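Local coordinates for protein dihydroxyacetone kinase (Citrobacter freundii, PDB 1UN8) that catalyses the ATP-dependent phosphorylation of dihydroxyacetone to dihydroxyacetone phosphate, working as a homodimer with magnesium or calcium as cofactor, at residues T155-K160 and K316-E321; N232-V237 and T273-S278; R253-I258 and T306-E311; S283-L288 and V331-I336. All coordinates share one frame; numbering follows the deposited sequence.

Contact 1 of 4, residues T155-K160 and K316-E321; sequences TILVHK and KALLTE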
# COMPACT_ATOMS: atom_id res chain seq x y z
N THR A 155 -18.33 -4.09 0.13
CA THR A 155 -18.67 -5.38 -0.44
C THR A 155 -18.05 -6.54 0.33
O THR A 155 -18.71 -7.54 0.60
CB THR A 155 -18.22 -5.49 -1.92
OG1 THR A 155 -18.88 -4.48 -2.70
CG2 THR A 155 -18.56 -6.87 -2.47
N ILE A 156 -16.78 -6.42 0.71
CA ILE A 156 -16.15 -7.52 1.41
C ILE A 156 -16.77 -7.76 2.78
O ILE A 156 -16.70 -8.87 3.30
CB ILE A 156 -14.62 -7.31 1.57
CG1 ILE A 156 -14.35 -6.06 2.40
CG2 ILE A 156 -13.95 -7.28 0.19
CD1 ILE A 156 -13.19 -6.24 3.38
N LEU A 157 -17.36 -6.74 3.38
CA LEU A 157 -18.00 -6.97 4.67
C LEU A 157 -19.19 -7.87 4.40
O LEU A 157 -19.61 -8.64 5.27
CB LEU A 157 -18.46 -5.66 5.30
CG LEU A 157 -17.33 -4.70 5.69
CD1 LEU A 157 -17.96 -3.50 6.40
CD2 LEU A 157 -16.31 -5.40 6.58
N VAL A 158 -19.73 -7.79 3.19
CA VAL A 158 -20.86 -8.62 2.81
C VAL A 158 -20.35 -10.05 2.62
O VAL A 158 -21.02 -11.01 3.01
CB VAL A 158 -21.53 -8.10 1.52
CG1 VAL A 158 -22.60 -9.07 1.06
CG2 VAL A 158 -22.15 -6.74 1.77
N HIS A 159 -19.17 -10.19 2.03
CA HIS A 159 -18.60 -11.52 1.83
C HIS A 159 -18.46 -12.20 3.20
O HIS A 159 -18.79 -13.36 3.37
CB HIS A 159 -17.20 -11.45 1.19
CG HIS A 159 -17.20 -11.07 -0.26
ND1 HIS A 159 -18.35 -11.02 -1.02
CD2 HIS A 159 -16.18 -10.78 -1.10
CE1 HIS A 159 -18.03 -10.73 -2.27
NE2 HIS A 159 -16.72 -10.58 -2.35
N LYS A 160 -17.97 -11.43 4.17
CA LYS A 160 -17.74 -11.93 5.52
C LYS A 160 -18.98 -12.54 6.15
O LYS A 160 -18.93 -13.64 6.70
CB LYS A 160 -17.24 -10.78 6.41
CG LYS A 160 -16.56 -11.24 7.69
CD LYS A 160 -15.39 -12.17 7.39
CE LYS A 160 -14.66 -12.58 8.66
NZ LYS A 160 -15.52 -13.37 9.58
N LYS A 316 -21.20 -10.90 15.32
CA LYS A 316 -20.76 -12.27 15.55
C LYS A 316 -20.01 -12.75 14.31
O LYS A 316 -18.92 -13.30 14.41
CB LYS A 316 -21.96 -13.17 15.82
CG LYS A 316 -21.62 -14.64 16.04
CD LYS A 316 -22.88 -15.51 16.08
CE LYS A 316 -23.81 -15.13 17.24
NZ LYS A 316 -24.99 -16.03 17.38
N ALA A 317 -20.62 -12.53 13.15
CA ALA A 317 -20.05 -12.94 11.88
C ALA A 317 -18.77 -12.21 11.48
O ALA A 317 -17.89 -12.79 10.83
CB ALA A 317 -21.10 -12.80 10.78
N LEU A 318 -18.65 -10.94 11.85
CA LEU A 318 -17.46 -10.19 11.51
C LEU A 318 -16.25 -10.72 12.26
O LEU A 318 -15.18 -10.90 11.68
CB LEU A 318 -17.63 -8.71 11.85
CG LEU A 318 -18.45 -7.82 10.93
CD1 LEU A 318 -18.30 -6.37 11.38
CD2 LEU A 318 -17.98 -7.98 9.49
N LEU A 319 -16.44 -10.98 13.54
CA LEU A 319 -15.36 -11.45 14.40
C LEU A 319 -14.90 -12.89 14.27
O LEU A 319 -13.92 -13.27 14.88
CB LEU A 319 -15.74 -11.17 15.84
CG LEU A 319 -16.09 -9.69 16.07
CD1 LEU A 319 -16.72 -9.54 17.43
CD2 LEU A 319 -14.85 -8.82 15.95
N THR A 320 -15.59 -13.68 13.46
CA THR A 320 -15.19 -15.07 13.31
C THR A 320 -13.94 -15.18 12.47
O THR A 320 -13.80 -14.49 11.47
CB THR A 320 -16.29 -15.90 12.65
OG1 THR A 320 -16.57 -15.38 11.34
CG2 THR A 320 -17.57 -15.85 13.47
N GLU A 321 -13.02 -16.06 12.87
CA GLU A 321 -11.80 -16.23 12.10
C GLU A 321 -12.15 -16.91 10.79
O GLU A 321 -13.08 -17.72 10.73
CB GLU A 321 -10.80 -17.10 12.85
CG GLU A 321 -10.44 -16.60 14.24
CD GLU A 321 -9.40 -17.48 14.92
OE1 GLU A 321 -9.59 -18.71 14.99
OE2 GLU A 321 -8.38 -16.93 15.39
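At the last turn of helix 314-319, in the DhaK part of the kinase, Lys160 of helix 155-167 gathers backbone carbonyls and shows how one ammonium group can serve the C-terminal end of a helix. Its NZ donates to Ala317 O at 2.7 Å, nearly along the C=O axis, and to Thr320 O at 2.8 Å, where it is somewhat tilted from the carbonyl plane. A third bond, to Leu318 O, is long and weak. CG of the lysine stands anti to the backbone N (chi1 -162°), and the chain then bends at chi2 and at chi4, the last bend turning NZ into the carbonyls; CE lies 3.5 Å from Leu318 O. Thr320 OG1 lies 2.9 Å from the same NZ and itself donates to Ala317 O from above that carbonyl's plane, giving this oxygen two donors. The partial negative charge of the helix end would probably favour the protonated lysine. Apolar contacts flank the polar cluster. Lys160 and Leu318 cross obliquely, with Lys160 CG 4.0 Å from Leu318 CD2, and Leu157 CD2 comes within 4.2 Å of that same methyl. Trp327 adds a cation-pi partner for Lys160 and Tyr164, a turn further along helix 155-167, receives Ala317 and Thr320, while Leu157 and Leu318 rest on strand 254-260 through Met257 and Ala255.

Contact 2 of 4, residues N232-V237 and T273-S278; sequences NSAQVV and TRELAS
Ser233 OG donates a 2.6 Å hydrogen bond to Glu275 OE2, joining the first turn of helix 233-247 to helix 266-277. The bond uses the anti lone pair of the carboxylate oxygen, the one directed away from OE1. Both residues are buried, so the polar link sits inside the interface. Glu275 gets there by bending at chi2 (-68°), which brings CD over the N and CA of Ala234, whose CB is 3.5 Å from OE2. The backbone N of Ala234 is also near OE2, but the angle is poor for a hydrogen bond. Behind the carboxylate the contact becomes apolar, with Val237 CB 3.8 Å from Glu275 CB and Val237 CG1 reaching the backbone N of Leu276.

A second shell stands behind these groups. Asn232 is the N-cap of helix 233-247, its OD1 accepting from Gln235 N at 2.8 Å; the cap fixes the first turn, which presents Ser233 and Ala234 to the carboxylate, and the nearby helix N-terminus would be expected to stabilise a negative Glu275. The other carboxylate oxygen, OE1, forms a salt bridge with Arg274 NH1 at 3.5 Å. Arg274 is shared in turn with Asp15 of the second subunit, and Asn7 of that subunit packs on Ser233, Ala234 and Glu275. The axes of segments 233-237 and 273-277 approach to 9.2 Å and cross at -56°. Helix 266-277 is the connection of a beta-alpha-beta crossover between the parallel neighbouring strands 254-260 and 285-292, with Leu276 facing the sheet, and helix 233-247 leans on it beside the dimer interface.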
# COMPACT_ATOMS: atom_id res chain seq x y z
N ASN A 232 -6.51 18.71 3.83
CA ASN A 232 -6.35 18.58 5.27
C ASN A 232 -7.06 17.34 5.79
O ASN A 232 -8.27 17.19 5.66
CB ASN A 232 -6.90 19.83 5.96
CG ASN A 232 -6.81 19.72 7.47
OD1 ASN A 232 -7.59 18.98 8.09
ND2 ASN A 232 -5.86 20.43 8.06
N SER A 233 -6.29 16.44 6.40
CA SER A 233 -6.83 15.19 6.92
C SER A 233 -8.04 15.32 7.84
O SER A 233 -9.02 14.59 7.70
CB SER A 233 -5.72 14.38 7.61
OG SER A 233 -5.11 15.13 8.65
N ALA A 234 -7.99 16.26 8.78
CA ALA A 234 -9.10 16.42 9.71
C ALA A 234 -10.37 16.91 9.03
O ALA A 234 -11.47 16.40 9.27
CB ALA A 234 -8.70 17.37 10.81
N GLN A 235 -10.23 17.92 8.18
CA GLN A 235 -11.37 18.46 7.49
C GLN A 235 -11.97 17.40 6.59
O GLN A 235 -13.18 17.15 6.62
CB GLN A 235 -10.95 19.71 6.70
CG GLN A 235 -10.58 20.88 7.61
CD GLN A 235 -10.00 22.06 6.86
OE1 GLN A 235 -10.63 22.60 5.94
NE2 GLN A 235 -8.80 22.48 7.24
N VAL A 236 -11.12 16.76 5.81
CA VAL A 236 -11.59 15.72 4.91
C VAL A 236 -12.29 14.58 5.65
O VAL A 236 -13.37 14.16 5.26
CB VAL A 236 -10.43 15.15 4.06
CG1 VAL A 236 -10.92 13.99 3.20
CG2 VAL A 236 -9.85 16.25 3.19
N VAL A 237 -11.69 14.08 6.73
CA VAL A 237 -12.33 12.99 7.45
C VAL A 237 -13.63 13.40 8.13
O VAL A 237 -14.60 12.63 8.13
CB VAL A 237 -11.36 12.37 8.48
CG1 VAL A 237 -12.11 11.42 9.42
CG2 VAL A 237 -10.29 11.59 7.75
N THR A 273 -6.42 7.40 10.37
CA THR A 273 -6.96 6.59 11.43
C THR A 273 -7.13 7.43 12.69
O THR A 273 -8.11 7.29 13.42
CB THR A 273 -6.05 5.39 11.72
OG1 THR A 273 -6.00 4.55 10.56
CG2 THR A 273 -6.58 4.59 12.90
N ARG A 274 -6.18 8.31 12.95
CA ARG A 274 -6.27 9.16 14.13
C ARG A 274 -7.45 10.13 14.03
O ARG A 274 -8.14 10.37 15.01
CB ARG A 274 -4.99 9.96 14.32
CG ARG A 274 -5.07 10.96 15.47
CD ARG A 274 -3.89 11.90 15.45
NE ARG A 274 -4.00 12.96 16.44
CZ ARG A 274 -4.99 13.86 16.46
NH1 ARG A 274 -5.95 13.83 15.54
NH2 ARG A 274 -5.00 14.81 17.39
N GLU A 275 -7.66 10.69 12.84
CA GLU A 275 -8.74 11.63 12.61
C GLU A 275 -10.08 10.94 12.89
O GLU A 275 -10.94 11.50 13.58
CB GLU A 275 -8.71 12.15 11.17
CG GLU A 275 -7.37 12.77 10.75
CD GLU A 275 -7.07 14.07 11.47
OE1 GLU A 275 -7.64 14.31 12.56
OE2 GLU A 275 -6.24 14.85 10.96
N LEU A 276 -10.25 9.74 12.34
CA LEU A 276 -11.47 8.98 12.53
C LEU A 276 -11.73 8.76 14.00
O LEU A 276 -12.86 8.89 14.47
CB LEU A 276 -11.39 7.63 11.83
CG LEU A 276 -12.62 6.74 12.10
CD1 LEU A 276 -13.79 7.21 11.25
CD2 LEU A 276 -12.29 5.31 11.78
N ALA A 277 -10.68 8.42 14.74
CA ALA A 277 -10.80 8.15 16.17
C ALA A 277 -11.19 9.40 16.95
O ALA A 277 -11.70 9.31 18.07
CB ALA A 277 -9.49 7.60 16.71
N SER A 278 -10.96 10.56 16.36
CA SER A 278 -11.29 11.82 17.01
C SER A 278 -12.54 12.45 16.41
O SER A 278 -12.91 13.57 16.78
CB SER A 278 -10.13 12.79 16.86
OG SER A 278 -8.92 12.19 17.29

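Contact 3 of 4, residues R253-I258 and T306-E311; sequences RLAVMI and TAIVLE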
# COMPACT_ATOMS: atom_id res chain seq x y z
N ARG A 253 -24.11 0.51 17.74
CA ARG A 253 -22.67 0.31 17.67
C ARG A 253 -22.24 0.14 16.22
O ARG A 253 -23.05 -0.24 15.36
CB ARG A 253 -22.26 -0.90 18.51
CG ARG A 253 -22.69 -0.82 19.98
CD ARG A 253 -22.40 0.54 20.58
NE ARG A 253 -20.97 0.80 20.73
CZ ARG A 253 -20.46 1.95 21.16
NH1 ARG A 253 -21.28 2.95 21.48
NH2 ARG A 253 -19.15 2.12 21.27
N LEU A 254 -20.96 0.41 15.96
CA LEU A 254 -20.42 0.34 14.61
C LEU A 254 -19.02 -0.25 14.48
O LEU A 254 -18.17 -0.14 15.36
CB LEU A 254 -20.33 1.76 14.00
CG LEU A 254 -21.58 2.63 13.95
CD1 LEU A 254 -21.21 4.09 13.80
CD2 LEU A 254 -22.49 2.20 12.82
N ALA A 255 -18.83 -0.89 13.36
CA ALA A 255 -17.53 -1.43 12.99
C ALA A 255 -17.12 -0.53 11.81
O ALA A 255 -17.94 -0.32 10.91
CB ALA A 255 -17.60 -2.89 12.55
N VAL A 256 -15.91 0.00 11.78
CA VAL A 256 -15.49 0.87 10.68
C VAL A 256 -14.25 0.34 9.99
O VAL A 256 -13.25 0.00 10.64
CB VAL A 256 -15.22 2.31 11.18
CG1 VAL A 256 -14.56 3.15 10.10
CG2 VAL A 256 -16.52 2.96 11.64
N MET A 257 -14.33 0.26 8.66
CA MET A 257 -13.20 -0.21 7.88
C MET A 257 -12.50 0.93 7.15
O MET A 257 -13.10 1.65 6.35
CB MET A 257 -13.68 -1.26 6.87
CG MET A 257 -12.65 -1.60 5.81
SD MET A 257 -13.15 -2.99 4.78
CE MET A 257 -14.73 -2.41 4.16
N ILE A 258 -11.21 1.11 7.46
CA ILE A 258 -10.39 2.14 6.83
C ILE A 258 -9.59 1.45 5.72
O ILE A 258 -8.63 0.73 5.98
CB ILE A 258 -9.40 2.77 7.84
CG1 ILE A 258 -10.17 3.26 9.06
CG2 ILE A 258 -8.66 3.93 7.20
CD1 ILE A 258 -9.63 2.76 10.38
N THR A 306 -15.78 2.74 5.57
CA THR A 306 -17.01 1.95 5.55
C THR A 306 -17.52 1.69 6.96
O THR A 306 -16.79 1.18 7.82
CB THR A 306 -16.82 0.60 4.88
OG1 THR A 306 -16.45 0.78 3.52
CG2 THR A 306 -18.12 -0.18 4.94
N ALA A 307 -18.77 2.04 7.21
CA ALA A 307 -19.40 1.82 8.50
C ALA A 307 -20.49 0.76 8.32
O ALA A 307 -21.30 0.84 7.40
CB ALA A 307 -20.01 3.11 9.02
N ILE A 308 -20.46 -0.25 9.19
CA ILE A 308 -21.46 -1.31 9.18
C ILE A 308 -22.12 -1.33 10.56
O ILE A 308 -21.43 -1.33 11.59
CB ILE A 308 -20.85 -2.69 8.90
CG1 ILE A 308 -21.93 -3.75 9.03
CG2 ILE A 308 -19.69 -2.98 9.85
CD1 ILE A 308 -22.07 -4.63 7.81
N VAL A 309 -23.45 -1.34 10.59
CA VAL A 309 -24.20 -1.34 11.84
C VAL A 309 -24.13 -2.71 12.49
O VAL A 309 -24.41 -3.73 11.85
CB VAL A 309 -25.68 -0.98 11.61
CG1 VAL A 309 -26.43 -0.99 12.93
CG2 VAL A 309 -25.78 0.39 10.95
N LEU A 310 -23.75 -2.75 13.76
CA LEU A 310 -23.64 -4.01 14.47
C LEU A 310 -24.96 -4.43 15.12
O LEU A 310 -25.14 -4.31 16.33
CB LEU A 310 -22.54 -3.91 15.52
CG LEU A 310 -21.16 -3.56 14.98
CD1 LEU A 310 -20.17 -3.41 16.13
CD2 LEU A 310 -20.70 -4.63 14.01
N GLU A 311 -25.89 -4.91 14.30
CA GLU A 311 -27.17 -5.38 14.79
C GLU A 311 -27.24 -6.87 14.51
O GLU A 311 -26.68 -7.37 13.53
CB GLU A 311 -28.34 -4.68 14.06
CG GLU A 311 -28.53 -3.18 14.34
CD GLU A 311 -28.95 -2.86 15.78
OE1 GLU A 311 -29.82 -3.57 16.31
OE2 GLU A 311 -28.41 -1.89 16.37
O HOH W 1 -13.71 1.38 3.39
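Met257 and Thr306 lie side by side, pointing the same way, at one end of an antiparallel strand pair in the six-stranded mixed sheet of the DhaK domain. The bend at chi3 (56°) turns the methionine methyl back toward the threonine, and CE ends 3.7 Å from Thr306 CB. On the same face the next pair is closer still: Ala255 CB meets Ile308 CG2 at 3.4 Å, while the CG1 branch of Ile308, anti to the backbone N (chi1 175°), leads away from the alanine. Leu310 then folds over the strand end, its CD2 3.8 Å from Ala255 CB and its CD1 against the backbone of Leu254. This face is covered by helices 155-167 and 314-319, through Leu157 and Leu318 among others.

The opposite face carries the non-hydrogen-bonded pairs Leu254 with Val309, CD2 to CG2 4.2 Å, and Val256 with Ala307, whose side chains touch less closely. Between the faces the backbones join through the hydrogen-bonded pairs Ala255 with Ile308 and Met257 with Thr306. Past them Leu310, centre of an inverse gamma turn, gives its N to Arg253 O in a straight bond that arrives from above the carbonyl plane. The guanidinium of Arg253 turns outward to a salt bridge with Asp286 of the adjoining strand 285-292.

Thr306 OG1 is placed beside the backbone N (chi1 -62°) and hydrogen-bonds Ser188 OG. It also lies 2.8 Å from a water molecule, and that water donates to Met257 O at 3.0 Å.

Contact 4 of 4, residues S283-L288 and V331-I336; sequences SRIDWL and VPPREI
Leu288 and Val331 form a single antiparallel beta bridge on the outer side of strand 285-292, the outermost strand of its sheet within this chain, where a loop leading toward the C-terminal helical domain briefly lies alongside. The tight part is this bridge together with the packing of Trp287 on Pro332, whose side chains lie side by side. Leu288 N donates to Val331 O at 2.7 Å, tilted from the carbonyl plane, and Val331 N returns a 2.9 Å bond to Leu288 O that lies in the plane. Pro333 continues the packing: it crosses Leu288 at about a right angle, CB to CD1 4.0 Å, and its CD meets Ile285 CG2 at the looser distance of 4.3 Å.

Beyond Pro333 the loop leaves the strand, and Glu335 is exposed to solvent. Arg334 turns to the other subunit, where its NE donates to Ser24 O. Val331 CG1 and Pro332 CD lie over one face of its guanidinium, toward the rim, which probably limits its rotation.

Back in the tight part, the indole of Trp287 is held at both ends: NE1 hydrogen-bonds Glu315 OE1, and at the benzo end CZ3 approaches Pro332 CG to 3.4 Å, obliquely to the ring.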
# COMPACT_ATOMS: atom_id res chain seq x y z
N SER A 283 -17.44 7.74 19.48
CA SER A 283 -18.16 7.10 20.58
C SER A 283 -19.02 5.90 20.23
O SER A 283 -19.58 5.28 21.12
CB SER A 283 -19.03 8.13 21.30
OG SER A 283 -20.02 8.66 20.43
N ARG A 284 -19.13 5.55 18.96
CA ARG A 284 -19.96 4.42 18.57
C ARG A 284 -19.17 3.30 17.94
O ARG A 284 -19.74 2.30 17.53
CB ARG A 284 -21.04 4.89 17.59
CG ARG A 284 -21.92 6.00 18.14
CD ARG A 284 -22.88 6.53 17.09
NE ARG A 284 -23.70 5.47 16.51
CZ ARG A 284 -24.51 5.65 15.49
NH1 ARG A 284 -24.62 6.84 14.93
NH2 ARG A 284 -25.20 4.63 15.00
N ILE A 285 -17.85 3.47 17.85
CA ILE A 285 -16.98 2.47 17.26
C ILE A 285 -16.53 1.40 18.24
O ILE A 285 -15.99 1.72 19.29
CB ILE A 285 -15.68 3.11 16.70
CG1 ILE A 285 -16.01 4.37 15.90
CG2 ILE A 285 -14.96 2.09 15.83
CD1 ILE A 285 -15.91 4.25 14.45
N ASP A 286 -16.73 0.14 17.88
CA ASP A 286 -16.30 -0.96 18.75
C ASP A 286 -15.22 -1.76 18.04
O ASP A 286 -14.54 -2.57 18.66
CB ASP A 286 -17.46 -1.89 19.12
CG ASP A 286 -18.47 -1.24 20.06
OD1 ASP A 286 -18.03 -0.43 20.91
OD2 ASP A 286 -19.68 -1.55 19.96
N TRP A 287 -15.09 -1.53 16.74
CA TRP A 287 -14.08 -2.23 15.97
C TRP A 287 -13.55 -1.44 14.78
O TRP A 287 -14.28 -0.68 14.15
CB TRP A 287 -14.61 -3.58 15.46
CG TRP A 287 -15.17 -4.49 16.51
CD1 TRP A 287 -16.49 -4.61 16.87
CD2 TRP A 287 -14.44 -5.38 17.36
NE1 TRP A 287 -16.62 -5.53 17.88
CE2 TRP A 287 -15.38 -6.02 18.20
CE3 TRP A 287 -13.09 -5.71 17.48
CZ2 TRP A 287 -15.00 -6.96 19.16
CZ3 TRP A 287 -12.71 -6.64 18.44
CH2 TRP A 287 -13.67 -7.26 19.26
N LEU A 288 -12.26 -1.61 14.50
CA LEU A 288 -11.61 -1.00 13.35
C LEU A 288 -11.13 -2.14 12.46
O LEU A 288 -10.62 -3.14 12.94
CB LEU A 288 -10.41 -0.16 13.74
CG LEU A 288 -10.64 1.22 14.34
CD1 LEU A 288 -9.30 1.89 14.52
CD2 LEU A 288 -11.53 2.06 13.43
N VAL A 331 -10.06 -4.86 15.18
CA VAL A 331 -9.44 -4.49 16.44
C VAL A 331 -10.14 -3.29 17.07
O VAL A 331 -10.49 -2.34 16.40
CB VAL A 331 -7.94 -4.13 16.24
CG1 VAL A 331 -7.32 -3.69 17.56
CG2 VAL A 331 -7.19 -5.32 15.65
N PRO A 332 -10.36 -3.34 18.38
CA PRO A 332 -11.02 -2.21 19.03
C PRO A 332 -10.07 -1.03 19.01
O PRO A 332 -8.88 -1.20 19.27
CB PRO A 332 -11.23 -2.71 20.46
CG PRO A 332 -11.24 -4.19 20.32
CD PRO A 332 -10.16 -4.45 19.32
N PRO A 333 -10.55 0.18 18.68
CA PRO A 333 -9.61 1.30 18.67
C PRO A 333 -8.98 1.41 20.05
O PRO A 333 -9.68 1.65 21.03
CB PRO A 333 -10.50 2.49 18.34
CG PRO A 333 -11.82 2.10 18.92
CD PRO A 333 -11.93 0.66 18.49
N ARG A 334 -7.67 1.23 20.13
CA ARG A 334 -6.98 1.30 21.41
C ARG A 334 -6.84 2.73 21.86
O ARG A 334 -6.82 3.64 21.02
CB ARG A 334 -5.58 0.70 21.30
CG ARG A 334 -5.50 -0.56 20.48
CD ARG A 334 -6.32 -1.66 21.06
NE ARG A 334 -5.94 -2.94 20.50
CZ ARG A 334 -6.46 -4.11 20.86
NH1 ARG A 334 -7.41 -4.15 21.79
NH2 ARG A 334 -6.03 -5.23 20.29
N GLU A 335 -6.75 2.96 23.16
CA GLU A 335 -6.56 4.32 23.65
C GLU A 335 -5.04 4.53 23.67
O GLU A 335 -4.26 3.57 23.74
CB GLU A 335 -7.16 4.52 25.05
CG GLU A 335 -6.31 4.03 26.19
CD GLU A 335 -6.89 4.38 27.55
OE1 GLU A 335 -8.02 3.91 27.85
OE2 GLU A 335 -6.23 5.12 28.31
N ILE A 336 -4.63 5.78 23.58
CA ILE A 336 -3.21 6.08 23.55
C ILE A 336 -2.64 6.29 24.95
O ILE A 336 -2.70 7.39 25.50
CB ILE A 336 -2.96 7.33 22.69
CG1 ILE A 336 -3.92 7.33 21.49
CG2 ILE A 336 -1.48 7.35 22.24
CD1 ILE A 336 -3.34 7.77 20.19

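The four contacts gather around one mixed sheet of the DhaK domain. Contact 3 pairs two of its strands, 254-260 and 301-309. Contact 4 lies on the adjoining strand 285-292, its centre about 11 Å from that of contact 3, and contact 1 lies the same distance from contact 3, its helices packing on the face that carries Ala255 and Met257. Contact 2 covers the other face, about 25 Å from contact 1 between centres, and meets contacts 3 and 4 through Leu276. Along the chain, contacts 2 and 3 both fall between the two halves of contact 1, contact 3 alternates with contacts 2 and 4, and contact 2 closes before contact 4 opens. Contacts 2 and 4 also touch the second subunit, tying this sheet to the homodimer interface.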